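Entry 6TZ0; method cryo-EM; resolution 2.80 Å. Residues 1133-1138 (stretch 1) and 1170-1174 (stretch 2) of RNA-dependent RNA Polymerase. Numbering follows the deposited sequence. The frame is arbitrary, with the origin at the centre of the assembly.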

# COMPACT_ATOMS: atom_id res chain seq x y z
N LEU A 1133 9.77 43.68 9.68
CA LEU A 1133 10.91 44.14 10.46
C LEU A 1133 11.98 43.06 10.44
O LEU A 1133 11.75 41.96 10.95
N TYR A 1134 13.15 43.40 9.88
CA TYR A 1134 14.32 42.52 9.79
C TYR A 1134 14.01 41.25 9.00
O TYR A 1134 14.24 40.13 9.47
N GLY A 1135 13.47 41.41 7.80
CA GLY A 1135 13.29 40.35 6.84
C GLY A 1135 14.06 40.54 5.56
O GLY A 1135 13.83 39.81 4.60
N ASN A 1136 14.98 41.52 5.53
CA ASN A 1136 15.65 41.85 4.28
C ASN A 1136 16.79 40.89 3.97
O ASN A 1136 17.01 40.54 2.80
N VAL A 1137 17.52 40.43 4.98
CA VAL A 1137 18.56 39.45 4.72
C VAL A 1137 17.95 38.05 4.77
O VAL A 1137 17.00 37.79 5.52
N GLU A 1138 18.48 37.16 3.93
CA GLU A 1138 17.98 35.80 3.80
C GLU A 1138 19.06 34.99 3.09
O GLU A 1138 19.83 35.54 2.30
N VAL A 1170 26.19 44.45 13.98
CA VAL A 1170 25.53 45.72 13.75
C VAL A 1170 24.04 45.58 13.59
O VAL A 1170 23.35 46.58 13.32
N SER A 1171 23.49 44.38 13.75
CA SER A 1171 22.06 44.18 13.65
C SER A 1171 21.66 43.00 14.52
O SER A 1171 22.50 42.17 14.90
N THR A 1172 20.37 42.92 14.82
CA THR A 1172 19.83 41.87 15.68
C THR A 1172 19.85 40.50 15.03
O THR A 1172 19.72 39.49 15.73
N GLN A 1173 20.03 40.43 13.71
CA GLN A 1173 20.09 39.18 12.98
C GLN A 1173 21.47 38.92 12.40
O GLN A 1173 21.59 38.21 11.40
N CYS A 1174 22.51 39.50 13.00
CA CYS A 1174 23.87 39.20 12.60
C CYS A 1174 24.38 37.91 13.23
O CYS A 1174 25.18 37.21 12.60

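The most unusual feature of this contact is a close approach of two acceptors: Tyr1134 O lies 2.9 Å from Gln1173 OE1, and since neither oxygen as modelled carries a hydrogen, the short distance cannot be counted as a hydrogen bond. The amide at the end of Gln1173 finds its polar partner through its nitrogen instead. Gln1173 NE2 donates to Asn1136 OD1 at 3.3 Å, but the N-H...acceptor angle of 123° marks this bond as weak. The same Asn1136 OD1 also accepts from its neighbour Val1137 N at 2.7 Å, again weakly, at 122°.

Gln1173 is the centre of the packing. Its CA-to-CB bond points toward stretch 1, and chi1 of 53° (p) followed by chi2 of -171° (t) carries the amide between Tyr1134 and Val1137. Of its surface, 92 Å² is covered, the largest share of any residue here. Val1137, buried and with chi1 m, sets its CG2 3.5 Å from Gln1173 CD, an apolar methyl against the amide carbon. Asn1136 starts sideways, yet chi1 of 53° (p) brings its end nearer to stretch 2.

Tyr1134, with chi1 m and positive phi and psi (60/52), directs its CA-to-CB bond toward stretch 2. Thr1172 CG2 sits 3.5 Å from the centroid of the Tyr1134 ring and 1° off the ring normal, so this CH-pi contact is almost perfectly centred over one face; the Thr1172 chi1 is t. Gln1173 NE2 lies at the edge of the same ring, near its plane, while Ser1171 OG, from a t rotamer, approaches Tyr1134 CE1 obliquely at 3.4 Å.

These three residues of stretch 2 belong to a type I turn from Ser1171 to Cys1174, closed by Cys1174 N to Ser1171 O at 3.3 Å. The two stretches together bury 249 Å².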

# COMPACT_ATOMS: atom_id res chain seq x y z
CB LEU A 1133 10.51 44.46 11.90
CG LEU A 1133 9.59 45.65 12.15
CD1 LEU A 1133 9.24 45.72 13.62
CD2 LEU A 1133 10.25 46.93 11.68
CB TYR A 1134 14.90 42.17 11.16
CG TYR A 1134 15.40 43.36 11.93
CD1 TYR A 1134 16.62 43.96 11.61
CD2 TYR A 1134 14.68 43.88 13.00
CE1 TYR A 1134 17.09 45.05 12.31
CE2 TYR A 1134 15.14 44.97 13.71
CZ TYR A 1134 16.35 45.55 13.36
OH TYR A 1134 16.81 46.64 14.07
CB ASN A 1136 16.13 43.30 4.31
CG ASN A 1136 16.96 43.63 5.54
OD1 ASN A 1136 17.28 42.76 6.35
ND2 ASN A 1136 17.33 44.90 5.68
CB VAL A 1137 19.74 39.60 5.70
CG1 VAL A 1137 20.37 40.98 5.57
CG2 VAL A 1137 19.33 39.34 7.12
CB GLU A 1138 16.65 35.75 3.04
CG GLU A 1138 16.72 36.27 1.61
CD GLU A 1138 15.36 36.33 0.95
OE1 GLU A 1138 14.35 36.01 1.61
OE2 GLU A 1138 15.30 36.69 -0.25
CB VAL A 1170 26.13 46.45 12.54
CG1 VAL A 1170 27.61 46.70 12.75
CG2 VAL A 1170 25.90 45.64 11.28
CB SER A 1171 21.62 43.95 12.20
OG SER A 1171 20.24 43.69 12.13
CB THR A 1172 18.40 42.23 16.09
OG1 THR A 1172 17.90 41.24 17.01
CG2 THR A 1172 17.49 42.30 14.88
CB GLN A 1173 19.02 39.19 11.89
CG GLN A 1173 19.09 40.40 11.01
CD GLN A 1173 17.90 40.49 10.09
OE1 GLN A 1173 17.06 39.60 10.05
NE2 GLN A 1173 17.82 41.58 9.33
CB CYS A 1174 24.81 40.34 12.99
SG CYS A 1174 24.63 41.84 12.03